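Local coordinates for DUF3299 domain-containing protein (Pseudomonas aeruginosa, PDB 4HSP), which is of unknown function, belongs to the DUF3299 family and, made with a signal sequence, is probably exported from the cytoplasm, at the interface of chains A and B and the interface of chains A and C. Numbering follows the deposited sequence. Chains: chain A/B/C, hypothetical protein.

Contact 1: the interface of chains A and B. Residues chain A 29-30, 32-33, 88; chain B 146-148.
A:Ser33 OG is gripped from both chains at the C-terminal turn of helix 26-34. Its hydroxyl oxygen accepts the backbone N-H of B:Glu148, with B:Glu148 N 2.9 Å from A:Ser33 OG and an almost straight angle of 170° at the hydrogen. Towards its own helix, A:Ser33 OG donates weakly to the carbonyl A:Ala29 O, 3.2 Å away and one turn earlier. The hydroxyl probably turns its hydrogen back towards A:Ala29 O, leaving its oxygen to accept the partner's N-H. Because the donor is a main-chain N-H, this bond tethers the backbone at B:Glu148, in a loop close to the chain's C-terminus, and does not depend on the glutamate side chain.

The B:Tyr147 ring lies between that helix and the loop carrying A:His88. CG of B:Tyr147 stands opposite the backbone N (chi1 166°), which carries the ring inward between the two A-chain elements. Its CD1 lies 3.6 Å from A:Ser33 OG, and its CD2 lies 3.6 Å from A:His88 O. Relative to the ring plane these two oxygens are on opposite sides, so the phenol ring is flanked by polar atoms of both elements. The carbonyl of A:His88, rather than its imidazole, makes this contact. Nearer the backbone, the methylene carbon B:Tyr147 CB sits 3.4 Å from A:His88 O.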
loop_
_atom_site.group_PDB
_atom_site.type_symbol
_atom_site.label_atom_id
_atom_site.label_comp_id
_atom_site.label_asym_id
_atom_site.label_seq_id
_atom_site.Cartn_x
_atom_site.Cartn_y
_atom_site.Cartn_z
ATOM N N ALA A 29 -10.677 -21.870 -3.561
ATOM C CA ALA A 29 -10.091 -20.697 -4.221
ATOM C C ALA A 29 -9.616 -21.082 -5.641
ATOM O O ALA A 29 -9.847 -20.315 -6.581
ATOM C CB ALA A 29 -8.933 -20.146 -3.398
ATOM N N ASN A 30 -9.006 -22.289 -5.799
ATOM C CA ASN A 30 -8.590 -22.782 -7.101
ATOM C C ASN A 30 -9.802 -23.079 -7.978
ATOM O O ASN A 30 -9.763 -22.725 -9.154
ATOM C CB ASN A 30 -7.680 -24.014 -7.006
ATOM C CG ASN A 30 -6.228 -23.691 -6.705
ATOM O OD1 ASN A 30 -5.815 -22.524 -6.567
ATOM N ND2 ASN A 30 -5.432 -24.733 -6.526
ATOM N N LEU A 32 -12.778 -21.626 -7.945
ATOM C CA LEU A 32 -13.386 -20.339 -8.312
ATOM C C LEU A 32 -12.487 -19.553 -9.260
ATOM O O LEU A 32 -12.992 -18.754 -10.049
ATOM C CB LEU A 32 -13.727 -19.498 -7.063
ATOM C CG LEU A 32 -14.803 -20.086 -6.148
ATOM C CD1 LEU A 32 -14.971 -19.272 -4.911
ATOM C CD2 LEU A 32 -16.118 -20.167 -6.826
ATOM N N SER A 33 -11.160 -19.771 -9.165
ATOM C CA SER A 33 -10.144 -19.184 -10.034
ATOM C C SER A 33 -10.261 -19.796 -11.419
ATOM O O SER A 33 -10.308 -19.049 -12.402
ATOM C CB SER A 33 -8.747 -19.429 -9.474
ATOM O OG SER A 33 -8.309 -18.380 -8.630
ATOM N N HIS A 88 -8.184 -9.977 -3.865
ATOM C CA HIS A 88 -7.265 -10.998 -3.370
ATOM C C HIS A 88 -7.975 -12.293 -2.982
ATOM O O HIS A 88 -7.367 -13.358 -3.031
ATOM C CB HIS A 88 -6.446 -10.449 -2.193
ATOM C CG HIS A 88 -5.529 -9.324 -2.588
ATOM N ND1 HIS A 88 -5.469 -8.146 -1.855
ATOM C CD2 HIS A 88 -4.671 -9.232 -3.632
ATOM C CE1 HIS A 88 -4.582 -7.388 -2.471
ATOM N NE2 HIS A 88 -4.085 -7.997 -3.554
ATOM N N GLU B 146 -2.995 -17.499 -3.944
ATOM C CA GLU B 146 -3.341 -17.279 -5.329
ATOM C C GLU B 146 -4.839 -17.362 -5.525
ATOM O O GLU B 146 -5.501 -18.327 -5.082
ATOM C CB GLU B 146 -2.610 -18.263 -6.248
ATOM C CG GLU B 146 -1.105 -18.019 -6.357
ATOM C CD GLU B 146 -0.600 -16.880 -7.236
ATOM O OE1 GLU B 146 -1.426 -16.218 -7.909
ATOM O OE2 GLU B 146 0.635 -16.662 -7.261
ATOM N N TYR B 147 -5.369 -16.308 -6.174
ATOM C CA TYR B 147 -6.764 -16.179 -6.555
ATOM C C TYR B 147 -6.888 -15.169 -7.683
ATOM O O TYR B 147 -6.404 -14.045 -7.546
ATOM C CB TYR B 147 -7.692 -15.809 -5.356
ATOM C CG TYR B 147 -9.063 -15.357 -5.801
ATOM C CD1 TYR B 147 -10.024 -16.280 -6.211
ATOM C CD2 TYR B 147 -9.364 -14.004 -5.927
ATOM C CE1 TYR B 147 -11.261 -15.867 -6.701
ATOM C CE2 TYR B 147 -10.597 -13.578 -6.412
ATOM C CZ TYR B 147 -11.552 -14.514 -6.781
ATOM O OH TYR B 147 -12.785 -14.089 -7.224
ATOM N N GLU B 148 -7.589 -15.570 -8.769
ATOM C CA GLU B 148 -7.880 -14.756 -9.954
ATOM C C GLU B 148 -9.400 -14.480 -10.070
ATOM O O GLU B 148 -10.209 -15.417 -10.162
ATOM C CB GLU B 148 -7.338 -15.415 -11.241
ATOM C CG GLU B 148 -5.820 -15.373 -11.392
ATOM C CD GLU B 148 -5.171 -14.011 -11.203
ATOM O OE1 GLU B 148 -5.492 -13.081 -11.979
ATOM O OE2 GLU B 148 -4.359 -13.868 -10.259
#

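Contact 2: the interface of chains A and C. Residues chain A 65-68, 87; chain C 68-69, 108.
The puckered pyrrolidine ring of A:Pro65 presents one face to C:Met108, a selenomethionine. The selenium stands above that face, displaced towards the rim, with A:Pro65 CG 3.8 Å from C:Met108 SE. On the same side of the ring plane but beyond its rim lies the delta-methyl of C:Ile68, whose CD1 is 3.8 Å from A:Pro65 CB. The selenium also meets the proline's own carbonyl, A:Pro65 O to C:Met108 SE being 3.6 Å. A turn at the end of the selenomethionine chain (chi3 -88°) directs its terminal methyl to A:Ile87, where C:Met108 CE is 3.7 Å from A:Ile87 CG1; the two side chains run at roughly a right angle.

At the end of strand 55-68 the same residue of both chains meets itself. A:Ile68 and C:Ile68 also cross nearly perpendicularly, each using its CG1-CD1 branch, and A:Ile68 CG1 approaches C:Ile68 CD1 to 3.6 Å. In each copy CG1 is turned away from the carbonyl carbon (chi1 -63°), leading the long branch to its counterpart. The other branch of C:Ile68 packs by CG2 against the backbone carbonyl A:Leu66 O, 3.5 Å away. These van der Waals contacts make a largely apolar patch, repeated with the chains exchanged by the two-fold symmetry of the A/C interface; it joins the two chains in the deposited tetramer and may contribute to oligomerisation, although the structure alone does not establish the state in solution.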
loop_
_atom_site.group_PDB
_atom_site.type_symbol
_atom_site.label_atom_id
_atom_site.label_comp_id
_atom_site.label_asym_id
_atom_site.label_seq_id
_atom_site.Cartn_x
_atom_site.Cartn_y
_atom_site.Cartn_z
ATOM N N PRO A 65 -12.792 0.469 -4.919
ATOM C CA PRO A 65 -13.175 1.563 -5.826
ATOM C C PRO A 65 -13.742 1.094 -7.157
ATOM O O PRO A 65 -13.283 0.084 -7.711
ATOM C CB PRO A 65 -11.872 2.336 -6.027
ATOM C CG PRO A 65 -10.807 1.420 -5.662
ATOM C CD PRO A 65 -11.337 0.488 -4.646
ATOM N N LEU A 66 -14.742 1.849 -7.666
ATOM C CA LEU A 66 -15.413 1.524 -8.923
ATOM C C LEU A 66 -15.363 2.659 -9.927
ATOM O O LEU A 66 -15.455 2.404 -11.123
ATOM C CB LEU A 66 -16.886 1.158 -8.666
ATOM C CG LEU A 66 -17.184 -0.093 -7.867
ATOM C CD1 LEU A 66 -18.661 -0.240 -7.676
ATOM C CD2 LEU A 66 -16.634 -1.328 -8.527
ATOM N N GLU A 67 -15.293 3.908 -9.441
ATOM C CA GLU A 67 -15.285 5.105 -10.263
ATOM C C GLU A 67 -14.383 6.187 -9.650
ATOM O O GLU A 67 -14.425 6.396 -8.431
ATOM C CB GLU A 67 -16.729 5.636 -10.399
ATOM C CG GLU A 67 -17.021 6.361 -11.699
ATOM C CD GLU A 67 -18.241 5.842 -12.439
ATOM O OE1 GLU A 67 -18.269 4.631 -12.770
ATOM O OE2 GLU A 67 -19.166 6.650 -12.695
ATOM N N ILE A 68 -13.602 6.881 -10.497
ATOM C CA ILE A 68 -12.726 7.988 -10.106
ATOM C C ILE A 68 -13.282 9.276 -10.707
ATOM O O ILE A 68 -13.671 9.286 -11.876
ATOM C CB ILE A 68 -11.241 7.753 -10.538
ATOM C CG1 ILE A 68 -10.643 6.529 -9.849
ATOM C CG2 ILE A 68 -10.371 8.984 -10.248
ATOM C CD1 ILE A 68 -9.419 5.991 -10.546
ATOM N N ILE A 87 -10.723 -8.794 -4.928
ATOM C CA ILE A 87 -9.392 -8.653 -5.525
ATOM C C ILE A 87 -8.465 -9.806 -5.156
ATOM O O ILE A 87 -7.976 -10.498 -6.047
ATOM C CB ILE A 87 -8.788 -7.279 -5.095
ATOM C CG1 ILE A 87 -9.642 -6.101 -5.625
ATOM C CG2 ILE A 87 -7.308 -7.133 -5.480
ATOM C CD1 ILE A 87 -10.346 -5.369 -4.533
ATOM N N ILE C 68 -11.537 3.969 -13.918
ATOM C CA ILE C 68 -11.683 2.547 -13.599
ATOM C C ILE C 68 -12.719 1.947 -14.544
ATOM O O ILE C 68 -13.766 2.556 -14.769
ATOM C CB ILE C 68 -12.071 2.309 -12.103
ATOM C CG1 ILE C 68 -10.983 2.805 -11.154
ATOM C CG2 ILE C 68 -12.359 0.826 -11.827
ATOM C CD1 ILE C 68 -11.475 3.028 -9.746
ATOM N N SER C 69 -12.444 0.746 -15.063
ATOM C CA SER C 69 -13.326 0.010 -15.962
ATOM C C SER C 69 -14.414 -0.730 -15.200
ATOM O O SER C 69 -14.434 -0.737 -13.964
ATOM C CB SER C 69 -12.522 -0.991 -16.787
ATOM O OG SER C 69 -12.167 -2.139 -16.032
HETATM N N MSE C 108 -5.804 -2.123 -9.752
HETATM C CA MSE C 108 -5.730 -0.984 -8.819
HETATM C C MSE C 108 -4.761 -1.242 -7.658
HETATM O O MSE C 108 -4.120 -0.310 -7.158
HETATM C CB MSE C 108 -7.125 -0.690 -8.239
HETATM C CG MSE C 108 -8.261 -1.058 -9.171
HETATM SE SE MSE C 108 -9.964 -1.285 -8.239
HETATM C CE MSE C 108 -9.840 -3.133 -7.785
#

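Contact 3: the interface of chains A and B. Residues chain A 5, 58, 116, 145-146; chain B 24-26, 29.
B:His26 begins helix 26-34 of this DUF3299-family protein, and its backbone N-H is capped by a carboxylate of the other chain: B:His26 N donates to A:Glu5 OE2 over 3.0 Å, with 166° at the hydrogen. The oxygen uses its syn lone pair. The glutamate chain is extended throughout (chi1 -178°), which lets it span from strand 4-5 to the helix N-terminus, where the helix dipole would probably favour a negative group.

The tight part surrounds this first turn. A:Tyr145 OH donates to the carbonyl B:Pro24 O at 2.6 Å; that oxygen lies in the plane of the phenol ring, at its edge, while the donor is tilted from the carbonyl plane. Next to the same hydroxyl, B:Ala29 CB sits 3.5 Å from A:Tyr145 OH. A:Lys58 CE and A:Tyr145 CD2 lie on opposite faces of the A:Trp116 indole, each towards the rim. On the A:Lys58 CE side, B:His26 CB stands off the indole plane by the benzo rim, 3.7 Å from A:Trp116 CZ2. The imidazole turns its ND1 edge to that same face near A:Trp116 NE1 (edge-to-face, planes 76° apart). The terminal amine A:Lys58 NZ stands over the centre of the imidazole, 3.9 Å from the B:His26 ring centroid, as a cation-pi contact.

Packing is looser at A:Glu146, which is poorly ordered and hides only 6 Å²; its backbone A:Glu146 O comes no nearer than 4.2 Å to B:Ala29 CB.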
loop_
_atom_site.group_PDB
_atom_site.type_symbol
_atom_site.label_atom_id
_atom_site.label_comp_id
_atom_site.label_asym_id
_atom_site.label_seq_id
_atom_site.Cartn_x
_atom_site.Cartn_y
_atom_site.Cartn_z
ATOM N N GLU A 5 -26.240 2.916 13.740
ATOM C CA GLU A 5 -25.069 2.085 13.480
ATOM C C GLU A 5 -25.515 0.659 13.202
ATOM O O GLU A 5 -26.329 0.103 13.923
ATOM C CB GLU A 5 -24.058 2.128 14.629
ATOM C CG GLU A 5 -22.814 1.307 14.330
ATOM C CD GLU A 5 -21.764 1.193 15.413
ATOM O OE1 GLU A 5 -21.808 1.972 16.392
ATOM O OE2 GLU A 5 -20.865 0.340 15.254
ATOM N N LYS A 58 -25.067 3.779 9.354
ATOM C CA LYS A 58 -23.621 3.931 9.534
ATOM C C LYS A 58 -23.033 2.515 9.614
ATOM O O LYS A 58 -23.446 1.695 10.438
ATOM C CB LYS A 58 -23.361 4.768 10.795
ATOM C CG LYS A 58 -21.918 4.947 11.215
ATOM C CD LYS A 58 -21.908 5.416 12.666
ATOM C CE LYS A 58 -20.570 5.915 13.129
ATOM N NZ LYS A 58 -20.614 6.271 14.567
ATOM N N TRP A 116 -15.764 4.436 8.124
ATOM C CA TRP A 116 -17.157 4.572 8.530
ATOM C C TRP A 116 -17.881 5.237 7.347
ATOM O O TRP A 116 -17.459 6.302 6.898
ATOM C CB TRP A 116 -17.325 5.423 9.821
ATOM C CG TRP A 116 -16.933 4.718 11.080
ATOM C CD1 TRP A 116 -15.816 4.938 11.836
ATOM C CD2 TRP A 116 -17.625 3.623 11.690
ATOM N NE1 TRP A 116 -15.739 4.008 12.847
ATOM C CE2 TRP A 116 -16.843 3.192 12.787
ATOM C CE3 TRP A 116 -18.831 2.954 11.411
ATOM C CZ2 TRP A 116 -17.250 2.153 13.629
ATOM C CZ3 TRP A 116 -19.226 1.916 12.239
ATOM C CH2 TRP A 116 -18.426 1.500 13.311
ATOM N N TYR A 145 -11.954 4.799 9.943
ATOM C CA TYR A 145 -12.252 4.033 11.154
ATOM C C TYR A 145 -11.123 4.309 12.124
ATOM O O TYR A 145 -9.959 4.002 11.839
ATOM C CB TYR A 145 -12.367 2.539 10.807
ATOM C CG TYR A 145 -12.781 1.620 11.932
ATOM C CD1 TYR A 145 -11.837 1.097 12.818
ATOM C CD2 TYR A 145 -14.089 1.154 12.029
ATOM C CE1 TYR A 145 -12.203 0.202 13.822
ATOM C CE2 TYR A 145 -14.461 0.232 13.011
ATOM C CZ TYR A 145 -13.518 -0.227 13.913
ATOM O OH TYR A 145 -13.892 -1.139 14.863
ATOM N N GLU A 146 -11.448 4.947 13.237
ATOM C CA GLU A 146 -10.423 5.316 14.186
ATOM C C GLU A 146 -10.257 4.242 15.238
ATOM O O GLU A 146 -11.240 3.777 15.854
ATOM C CB GLU A 146 -10.723 6.675 14.827
ATOM C CG GLU A 146 -10.581 7.863 13.876
ATOM C CD GLU A 146 -9.186 8.375 13.533
ATOM O OE1 GLU A 146 -8.192 7.859 14.098
ATOM O OE2 GLU A 146 -9.093 9.311 12.703
ATOM N N PRO B 24 -14.951 -4.186 15.050
ATOM C CA PRO B 24 -15.782 -3.875 16.231
ATOM C C PRO B 24 -16.713 -2.672 16.083
ATOM O O PRO B 24 -16.407 -1.721 15.382
ATOM C CB PRO B 24 -14.753 -3.557 17.323
ATOM C CG PRO B 24 -13.522 -4.113 16.880
ATOM C CD PRO B 24 -13.519 -4.217 15.399
ATOM N N ILE B 25 -17.812 -2.684 16.829
ATOM C CA ILE B 25 -18.745 -1.567 16.888
ATOM C C ILE B 25 -17.992 -0.354 17.432
ATOM O O ILE B 25 -16.992 -0.511 18.150
ATOM C CB ILE B 25 -20.017 -1.889 17.701
ATOM C CG1 ILE B 25 -19.685 -2.365 19.123
ATOM C CG2 ILE B 25 -20.906 -2.883 16.937
ATOM C CD1 ILE B 25 -20.857 -2.141 20.160
ATOM N N HIS B 26 -18.432 0.828 17.027
ATOM C CA HIS B 26 -17.831 2.115 17.338
ATOM C C HIS B 26 -17.540 2.315 18.828
ATOM O O HIS B 26 -16.432 2.710 19.183
ATOM C CB HIS B 26 -18.753 3.230 16.838
ATOM C CG HIS B 26 -18.239 4.598 17.110
ATOM N ND1 HIS B 26 -17.286 5.179 16.298
ATOM C CD2 HIS B 26 -18.594 5.476 18.081
ATOM C CE1 HIS B 26 -17.096 6.396 16.784
ATOM N NE2 HIS B 26 -17.845 6.609 17.878
ATOM N N ALA B 29 -14.578 -0.079 19.811
ATOM C CA ALA B 29 -13.292 0.375 19.267
ATOM C C ALA B 29 -12.795 1.604 20.061
ATOM O O ALA B 29 -11.605 1.671 20.384
ATOM C CB ALA B 29 -13.429 0.711 17.787
#

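Contacts 1 and 3, about 30 Å apart between their C-alpha centres, belong to the same A/B interface with roles exchanged: helix 26-34 comes from chain A in contact 1 and chain B in contact 3, meeting the partner's C-terminal segment (146-148 in contact 1, 145-146 in contact 3). Each chain packs its helix against the other's C-terminal segment, as the two-fold symmetry requires. Contact 2, about 19 Å from contact 1 and 24 Å from contact 3, shares strand 55-68 with contact 3. Chain A thus contacts B and C through neighbouring surfaces in the deposited four-chain assembly, whose biological relevance the structure alone does not show.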